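Local coordinates for protein tapirin (Caldicellulosiruptor kristjanssonii, PDB 6N2B) that probably binds cellulose and serves in cell adhesion, through a calcium-containing beta-helical C-terminal domain, at residues S214-Y219 and G515-I520; S227-E232 and N247-G252; Y452-I457 and A482-I487. All coordinates share one frame; numbering follows the deposited sequence.

Overall arrangement
From the N terminus, the chain first passes through 214-219, whose partner 515-520 comes almost 300 residues later. Interaction 1 therefore closes the longest loop of the three. Interactions 2 and 3 both nest inside it and follow each other in series. Interaction 2 joins 227-232 to 247-252, with 14 residues between them, half of them in strands. Interaction 3 joins 452-457 to 482-487 across 24 residues that include helix 459-470. In space interaction 1 touches both of the others. S214 packs on E232 and S230, while N519 meets N486 and I487. Interaction 1 thus ties the connection after early strand 207-211 to that after late strand 510-513. Interaction 3 lies toward the calcium end.

Interaction 1 of 3, residues S214-Y219 and G515-I520; sequences SFLPNY and GSTFNI
S214 and L216 both give their backbone N-H to carbonyls of 515-520. S214 N donates to S516 O at 2.8 Å. L216 N donates to F518 O at 3.0 Å. The return bond from I520 N to L216 O is weak. N519 CA adds a CA-H...O contact to the same oxygen. One side chain joins this backbone pairing: F518 N donates to S214 OG at 3.3 Å. The hydroxyl lies there because chi1 of 86° sets it between the backbone N and the carbonyl carbon. S214 O accepts a hydrogen bond from a water that also donates to G515 O.

The segments run the same way and meet in a single bridge, L216 with N519. They are connections in neighbouring coils of the beta-helix. Each follows one of the paired parallel strands 207-211 and 510-513. F215 bonds on through its backbone to R233, and N519 to I487.

The apolar contacts centre on two phenylalanines. F215 and F518 lie side by side and point the same way, each CG anti to its backbone N. The rings meet edge to edge, F215 CD1 to F518 CD2 at 3.9 Å. P217 CD lies over the centre of one face of the F215 ring. I520 CD1 comes to F215 CE1 at the ring edge, 3.7 Å away.

L216 and N519 are partly exposed, and L216 CD1 packs against N519 ND2 at 3.6 Å. N218 and I520 make a buried contact. There N218 OD1 rests against CB and CG2 of I520, while N218 ND2 donates to Y219 O.

Interaction 2 of 3, residues S227-E232 and N247-G252; sequences SIYSGE and NLICKG
Y229 and I249 sit in register on one face of a parallel strand pair, and I228 with L248 and S230 with C250 on the other. The pair belongs to the beta-helix, in which strands of successive coils stack in parallel. The short axes of 227-230 and 248-250 diverge by only 3° and approach to 4.7 Å. Backbone bonds alternate along them, from I228 N to N247 O, I249 N to I228 O, S230 N to I249 O and K251 N to S230 O.

The Y229 side chain leaves the strand with CG anti to the backbone N, chi1 168°. This brings CD1 to I249 CG2 at 3.9 Å, with the methyl in the plane of the ring at its edge. The Y229 ring also stacks with those of Y210 and F417. On the face of the strand pair that carries I228 and L248, I228 CG2 meets L248 CG at 4.0 Å, the two side chains set at an angle to each other.

At the N-terminal end the contact is polar. S227 OG points across the pair and accepts from N247 N at 3.1 Å. The bond from N247 ND2 to the same oxygen is weak. The hydroxyl is also bonded to OE2 of E206. An alanine here would probably leave the N247 N-H and the E206 carboxylate without their shared partner.

At the other end K251 is bent at chi3. Its NZ is bonded to the carbonyls of I412 and F415. Nearer the backbone, K251 CG touches the edge of the Y229 ring, 4.0 Å from CE1.

Interaction 3 of 3, residues Y452-I457 and A482-I487; sequences YGESGI and ASKGNI
Y452 with A482 and G453 with S483 pair in parallel, at the ends of strands 448-453 and 478-483. The two segments then turn together and pair again at I457 with I487. These are stacked corners of neighbouring coils of the beta-helix, in the part of the domain near its calcium; the Y452 side chain is about 9 Å from the ion. G453 N donates to A482 O at 2.9 Å. K484 N donates back to G453 O at 3.2 Å. Past the corner, I457 N donates to N486 O.

A type I turn from G453 to G456 makes the bend in 452-457. G456 has phi 105° and psi 175°, where a CB would be jammed against the carbonyl O of S455. In 482-487 the bend is bridged by S483 OG, which donates to G485 O at 2.8 Å.

At the outer side E454 and K484 lie side by side and point the same way. K484 NZ forms a salt bridge with E454 OE2 at 3.1 Å, on the syn side of the carboxylate. E454 bends at chi2, 80°, which turns its carboxylate back to the lysine. The pair has further partners, since E454 OE1 accepts from L426 N and K484 NZ bonds to T424 O.

On the Y452 face, Y452 CD1 packs on A482 CB at 3.8 Å, and Y452 OH is bonded to S541 OG. On the other face I457 CD1 lies 4.0 Å from S483 CB, and I457 CB stands 4.3 Å from I487 CG1.

Interaction 1 of 3, residues S214-Y219 and G515-I520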
loop_
_atom_site.group_PDB
_atom_site.type_symbol
_atom_site.label_atom_id
_atom_site.label_comp_id
_atom_site.label_asym_id
_atom_site.label_seq_id
_atom_site.Cartn_x
_atom_site.Cartn_y
_atom_site.Cartn_z
ATOM N N SER A 214 6.647 8.112 7.164
ATOM C CA SER A 214 5.343 8.106 6.533
ATOM C C SER A 214 5.484 8.147 5.010
ATOM O O SER A 214 6.573 8.350 4.461
ATOM C CB SER A 214 4.523 9.296 7.009
ATOM O OG SER A 214 4.818 10.432 6.206
ATOM N N PHE A 215 4.350 7.957 4.327
ATOM C CA PHE A 215 4.296 7.927 2.862
ATOM C C PHE A 215 2.999 8.604 2.437
ATOM O O PHE A 215 1.920 8.018 2.543
ATOM C CB PHE A 215 4.373 6.512 2.313
ATOM C CG PHE A 215 4.095 6.426 0.846
ATOM C CD1 PHE A 215 4.795 7.212 -0.051
ATOM C CD2 PHE A 215 3.140 5.557 0.359
ATOM C CE1 PHE A 215 4.543 7.128 -1.400
ATOM C CE2 PHE A 215 2.882 5.474 -0.987
ATOM C CZ PHE A 215 3.578 6.258 -1.872
ATOM N N LEU A 216 3.106 9.839 1.962
ATOM C CA LEU A 216 1.943 10.603 1.522
ATOM C C LEU A 216 2.098 10.905 0.043
ATOM O O LEU A 216 2.662 11.948 -0.330
ATOM C CB LEU A 216 1.786 11.885 2.329
ATOM C CG LEU A 216 1.891 11.632 3.844
ATOM C CD1 LEU A 216 2.557 12.788 4.600
ATOM C CD2 LEU A 216 0.550 11.310 4.405
ATOM N N PRO A 217 1.595 10.030 -0.823
ATOM C CA PRO A 217 1.733 10.245 -2.265
ATOM C C PRO A 217 0.824 11.360 -2.749
ATOM O O PRO A 217 -0.123 11.786 -2.077
ATOM C CB PRO A 217 1.314 8.897 -2.869
ATOM C CG PRO A 217 0.360 8.344 -1.911
ATOM C CD PRO A 217 0.850 8.786 -0.529
ATOM N N ASN A 218 1.145 11.830 -3.944
ATOM C CA ASN A 218 0.357 12.839 -4.613
ATOM C C ASN A 218 -0.938 12.242 -5.152
ATOM O O ASN A 218 -1.067 11.032 -5.366
ATOM C CB ASN A 218 1.157 13.426 -5.772
ATOM C CG ASN A 218 1.702 12.343 -6.680
ATOM O OD1 ASN A 218 2.629 11.640 -6.314
ATOM N ND2 ASN A 218 1.097 12.175 -7.851
ATOM N N TYR A 219 -1.891 13.127 -5.406
ATOM C CA TYR A 219 -3.052 12.793 -6.220
ATOM C C TYR A 219 -2.633 12.202 -7.563
ATOM O O TYR A 219 -1.748 12.736 -8.236
ATOM C CB TYR A 219 -3.867 14.062 -6.439
ATOM C CG TYR A 219 -5.106 13.895 -7.269
ATOM C CD1 TYR A 219 -6.246 13.315 -6.728
ATOM C CD2 TYR A 219 -5.147 14.353 -8.584
ATOM C CE1 TYR A 219 -7.386 13.182 -7.473
ATOM C CE2 TYR A 219 -6.283 14.224 -9.339
ATOM C CZ TYR A 219 -7.408 13.635 -8.783
ATOM O OH TYR A 219 -8.563 13.491 -9.529
ATOM N N GLY A 515 13.085 9.899 5.678
ATOM C CA GLY A 515 12.645 10.851 6.666
ATOM C C GLY A 515 11.438 10.370 7.434
ATOM O O GLY A 515 10.686 9.500 6.976
ATOM N N SER A 516 11.266 10.963 8.624
ATOM C CA SER A 516 10.090 10.694 9.449
ATOM C C SER A 516 8.800 10.901 8.665
ATOM O O SER A 516 7.857 10.108 8.770
ATOM C CB SER A 516 10.102 11.593 10.684
ATOM O OG SER A 516 11.347 11.494 11.356
ATOM N N THR A 517 8.744 11.964 7.877
ATOM C CA THR A 517 7.603 12.264 7.036
ATOM C C THR A 517 8.078 12.359 5.590
ATOM O O THR A 517 9.228 12.718 5.322
ATOM C CB THR A 517 6.938 13.561 7.505
ATOM O OG1 THR A 517 5.558 13.567 7.120
ATOM C CG2 THR A 517 7.665 14.792 6.935
ATOM N N PHE A 518 7.206 11.998 4.650
ATOM C CA PHE A 518 7.582 12.015 3.240
ATOM C C PHE A 518 6.389 12.367 2.361
ATOM O O PHE A 518 5.351 11.698 2.427
ATOM C CB PHE A 518 8.158 10.667 2.787
ATOM C CG PHE A 518 8.373 10.602 1.321
ATOM C CD1 PHE A 518 9.373 11.352 0.726
ATOM C CD2 PHE A 518 7.540 9.862 0.520
ATOM C CE1 PHE A 518 9.555 11.327 -0.642
ATOM C CE2 PHE A 518 7.721 9.828 -0.836
ATOM C CZ PHE A 518 8.722 10.564 -1.425
ATOM N N ASN A 519 6.554 13.391 1.519
ATOM C CA ASN A 519 5.539 13.815 0.560
ATOM C C ASN A 519 6.107 13.773 -0.847
ATOM O O ASN A 519 7.202 14.292 -1.088
ATOM C CB ASN A 519 5.059 15.238 0.845
ATOM C CG ASN A 519 4.144 15.320 2.050
ATOM O OD1 ASN A 519 2.904 15.375 1.912
ATOM N ND2 ASN A 519 4.744 15.336 3.247
ATOM N N ILE A 520 5.369 13.171 -1.775
ATOM C CA ILE A 520 5.594 13.401 -3.197
ATOM C C ILE A 520 4.678 14.532 -3.612
ATOM O O ILE A 520 3.478 14.504 -3.316
ATOM C CB ILE A 520 5.312 12.141 -4.034
ATOM C CG1 ILE A 520 5.677 10.902 -3.248
ATOM C CG2 ILE A 520 6.081 12.161 -5.365
ATOM C CD1 ILE A 520 5.420 9.658 -3.990
HETATM O O HOH W 1 9.265 7.821 5.009
HETATM O O HOH W 2 1.895 14.902 -1.020
#

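Interaction 2 of 3, residues S227-E232 and N247-G252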
loop_
_atom_site.group_PDB
_atom_site.type_symbol
_atom_site.label_atom_id
_atom_site.label_comp_id
_atom_site.label_asym_id
_atom_site.label_seq_id
_atom_site.Cartn_x
_atom_site.Cartn_y
_atom_site.Cartn_z
ATOM N N SER A 227 6.399 -4.079 -3.865
ATOM C CA SER A 227 5.668 -3.972 -2.624
ATOM C C SER A 227 5.813 -2.565 -2.072
ATOM O O SER A 227 6.628 -1.766 -2.537
ATOM C CB SER A 227 6.142 -5.011 -1.613
ATOM O OG SER A 227 6.004 -6.313 -2.136
ATOM N N ILE A 228 4.997 -2.288 -1.062
ATOM C CA ILE A 228 4.887 -0.988 -0.433
ATOM C C ILE A 228 5.078 -1.204 1.054
ATOM O O ILE A 228 4.463 -2.106 1.635
ATOM C CB ILE A 228 3.516 -0.344 -0.711
ATOM C CG1 ILE A 228 3.390 0.026 -2.187
ATOM C CG2 ILE A 228 3.273 0.848 0.173
ATOM C CD1 ILE A 228 2.012 -0.229 -2.736
ATOM N N TYR A 229 5.946 -0.399 1.664
ATOM C CA TYR A 229 6.180 -0.431 3.098
ATOM C C TYR A 229 6.175 0.990 3.624
ATOM O O TYR A 229 6.731 1.892 2.991
ATOM C CB TYR A 229 7.535 -1.079 3.462
ATOM C CG TYR A 229 7.902 -0.850 4.918
ATOM C CD1 TYR A 229 7.288 -1.588 5.925
ATOM C CD2 TYR A 229 8.831 0.123 5.292
ATOM C CE1 TYR A 229 7.590 -1.387 7.249
ATOM C CE2 TYR A 229 9.138 0.341 6.617
ATOM C CZ TYR A 229 8.514 -0.424 7.594
ATOM O OH TYR A 229 8.800 -0.243 8.932
ATOM N N SER A 230 5.598 1.170 4.803
ATOM C CA SER A 230 5.770 2.400 5.561
ATOM C C SER A 230 5.927 2.094 7.040
ATOM O O SER A 230 5.210 1.256 7.593
ATOM C CB SER A 230 4.593 3.351 5.393
ATOM O OG SER A 230 4.396 4.078 6.588
ATOM N N GLY A 231 6.856 2.806 7.679
ATOM C CA GLY A 231 7.032 2.699 9.118
ATOM C C GLY A 231 6.042 3.496 9.943
ATOM O O GLY A 231 5.816 3.154 11.105
ATOM N N GLU A 232 5.449 4.550 9.375
ATOM C CA GLU A 232 4.430 5.345 10.052
ATOM C C GLU A 232 3.130 5.376 9.252
ATOM O O GLU A 232 2.635 4.325 8.844
ATOM C CB GLU A 232 4.930 6.767 10.297
ATOM C CG GLU A 232 6.197 6.849 11.147
ATOM C CD GLU A 232 5.980 6.428 12.588
ATOM O OE1 GLU A 232 4.892 6.706 13.152
ATOM O OE2 GLU A 232 6.913 5.822 13.157
ATOM N N ASN A 247 2.973 -6.991 -1.668
ATOM C CA ASN A 247 2.643 -6.730 -0.275
ATOM C C ASN A 247 2.489 -5.230 -0.037
ATOM O O ASN A 247 3.114 -4.408 -0.717
ATOM C CB ASN A 247 3.712 -7.323 0.682
ATOM C CG ASN A 247 4.103 -8.767 0.317
ATOM O OD1 ASN A 247 3.316 -9.699 0.502
ATOM N ND2 ASN A 247 5.321 -8.951 -0.182
ATOM N N LEU A 248 1.629 -4.882 0.921
ATOM C CA LEU A 248 1.538 -3.526 1.458
ATOM C C LEU A 248 1.622 -3.677 2.966
ATOM O O LEU A 248 0.636 -4.062 3.593
ATOM C CB LEU A 248 0.247 -2.835 1.049
ATOM C CG LEU A 248 0.080 -1.337 1.350
ATOM C CD1 LEU A 248 -1.078 -0.798 0.571
ATOM C CD2 LEU A 248 -0.142 -1.017 2.823
ATOM N N ILE A 249 2.773 -3.373 3.551
ATOM C CA ILE A 249 2.972 -3.484 4.995
ATOM C C ILE A 249 3.037 -2.090 5.604
ATOM O O ILE A 249 3.891 -1.278 5.231
ATOM C CB ILE A 249 4.244 -4.269 5.337
ATOM C CG1 ILE A 249 4.116 -5.719 4.871
ATOM C CG2 ILE A 249 4.530 -4.138 6.828
ATOM C CD1 ILE A 249 5.399 -6.488 4.922
ATOM N N CYS A 250 2.161 -1.813 6.556
ATOM C CA CYS A 250 2.203 -0.545 7.268
ATOM C C CYS A 250 2.377 -0.825 8.748
ATOM O O CYS A 250 1.509 -1.446 9.371
ATOM C CB CYS A 250 0.944 0.285 7.049
ATOM S SG CYS A 250 0.972 1.747 8.126
ATOM N N LYS A 251 3.488 -0.367 9.315
ATOM C CA LYS A 251 3.751 -0.626 10.718
ATOM C C LYS A 251 3.470 0.585 11.603
ATOM O O LYS A 251 3.733 0.532 12.808
ATOM C CB LYS A 251 5.175 -1.143 10.883
ATOM C CG LYS A 251 5.313 -2.544 10.283
ATOM C CD LYS A 251 6.383 -3.387 10.960
ATOM C CE LYS A 251 5.920 -4.041 12.260
ATOM N NZ LYS A 251 6.876 -5.114 12.699
ATOM N N GLY A 252 2.889 1.651 11.039
ATOM C CA GLY A 252 2.430 2.797 11.798
ATOM C C GLY A 252 0.944 2.767 12.142
ATOM O O GLY A 252 0.244 1.766 11.939
#

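Interaction 3 of 3, residues Y452-I457 and A482-I487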
loop_
_atom_site.group_PDB
_atom_site.type_symbol
_atom_site.label_atom_id
_atom_site.label_comp_id
_atom_site.label_asym_id
_atom_site.label_seq_id
_atom_site.Cartn_x
_atom_site.Cartn_y
_atom_site.Cartn_z
ATOM N N TYR A 452 20.798 9.879 -4.720
ATOM C CA TYR A 452 20.692 10.123 -3.287
ATOM C C TYR A 452 20.495 11.611 -3.035
ATOM O O TYR A 452 21.235 12.436 -3.574
ATOM C CB TYR A 452 21.932 9.634 -2.547
ATOM C CG TYR A 452 22.167 8.153 -2.677
ATOM C CD1 TYR A 452 21.537 7.254 -1.828
ATOM C CD2 TYR A 452 23.027 7.644 -3.661
ATOM C CE1 TYR A 452 21.761 5.887 -1.946
ATOM C CE2 TYR A 452 23.252 6.272 -3.785
ATOM C CZ TYR A 452 22.619 5.406 -2.920
ATOM O OH TYR A 452 22.831 4.052 -3.026
ATOM N N GLY A 453 19.496 11.945 -2.224
ATOM C CA GLY A 453 19.245 13.326 -1.866
ATOM C C GLY A 453 19.023 13.491 -0.378
ATOM O O GLY A 453 17.944 13.170 0.124
ATOM N N GLU A 454 20.041 14.000 0.330
ATOM C CA GLU A 454 19.979 14.123 1.787
ATOM C C GLU A 454 18.915 15.123 2.240
ATOM O O GLU A 454 18.345 14.970 3.329
ATOM C CB GLU A 454 21.363 14.504 2.323
ATOM C CG GLU A 454 21.401 15.048 3.755
ATOM C CD GLU A 454 21.336 13.967 4.823
ATOM O OE1 GLU A 454 21.559 12.783 4.498
ATOM O OE2 GLU A 454 21.058 14.304 5.994
ATOM N N SER A 455 18.619 16.134 1.422
ATOM C CA SER A 455 17.619 17.150 1.741
ATOM C C SER A 455 16.435 17.124 0.779
ATOM O O SER A 455 15.771 18.148 0.602
ATOM C CB SER A 455 18.248 18.545 1.722
ATOM O OG SER A 455 19.572 18.527 2.228
ATOM N N GLY A 456 16.177 16.003 0.122
ATOM C CA GLY A 456 15.139 15.921 -0.888
ATOM C C GLY A 456 15.701 15.878 -2.305
ATOM O O GLY A 456 16.903 15.980 -2.544
ATOM N N ILE A 457 14.788 15.706 -3.256
ATOM C CA ILE A 457 15.101 15.687 -4.682
ATOM C C ILE A 457 14.032 16.492 -5.407
ATOM O O ILE A 457 12.856 16.454 -5.023
ATOM C CB ILE A 457 15.157 14.244 -5.228
ATOM C CG1 ILE A 457 16.073 13.375 -4.359
ATOM C CG2 ILE A 457 15.588 14.228 -6.706
ATOM C CD1 ILE A 457 16.066 11.917 -4.722
ATOM N N ALA A 482 16.464 7.735 -3.662
ATOM C CA ALA A 482 16.598 7.547 -2.221
ATOM C C ALA A 482 16.749 8.912 -1.563
ATOM O O ALA A 482 17.710 9.638 -1.840
ATOM C CB ALA A 482 17.770 6.620 -1.889
ATOM N N SER A 483 15.804 9.267 -0.695
ATOM C CA SER A 483 15.776 10.611 -0.142
ATOM C C SER A 483 15.419 10.616 1.342
ATOM O O SER A 483 14.642 9.792 1.826
ATOM C CB SER A 483 14.788 11.500 -0.909
ATOM O OG SER A 483 14.645 12.746 -0.244
ATOM N N LYS A 484 15.985 11.586 2.049
ATOM C CA LYS A 484 15.713 11.840 3.455
ATOM C C LYS A 484 14.748 13.007 3.642
ATOM O O LYS A 484 14.394 13.352 4.774
ATOM C CB LYS A 484 17.038 12.103 4.189
ATOM C CG LYS A 484 17.134 11.551 5.602
ATOM C CD LYS A 484 18.596 11.600 6.082
ATOM C CE LYS A 484 18.708 11.799 7.605
ATOM N NZ LYS A 484 20.100 12.187 8.029
ATOM N N GLY A 485 14.320 13.625 2.555
ATOM C CA GLY A 485 13.292 14.632 2.622
ATOM C C GLY A 485 12.273 14.307 1.563
ATOM O O GLY A 485 12.223 13.168 1.098
ATOM N N ASN A 486 11.476 15.289 1.159
ATOM C CA ASN A 486 10.424 15.042 0.193
ATOM C C ASN A 486 10.990 15.008 -1.218
ATOM O O ASN A 486 12.152 15.337 -1.469
ATOM C CB ASN A 486 9.340 16.109 0.306
ATOM C CG ASN A 486 8.896 16.321 1.727
ATOM O OD1 ASN A 486 8.892 15.386 2.530
ATOM N ND2 ASN A 486 8.525 17.553 2.055
ATOM N N ILE A 487 10.145 14.592 -2.145
ATOM C CA ILE A 487 10.435 14.627 -3.568
ATOM C C ILE A 487 9.419 15.560 -4.206
ATOM O O ILE A 487 8.216 15.444 -3.940
ATOM C CB ILE A 487 10.378 13.216 -4.176
ATOM C CG1 ILE A 487 11.567 12.397 -3.667
ATOM C CG2 ILE A 487 10.319 13.274 -5.684
ATOM C CD1 ILE A 487 11.545 10.964 -4.106
#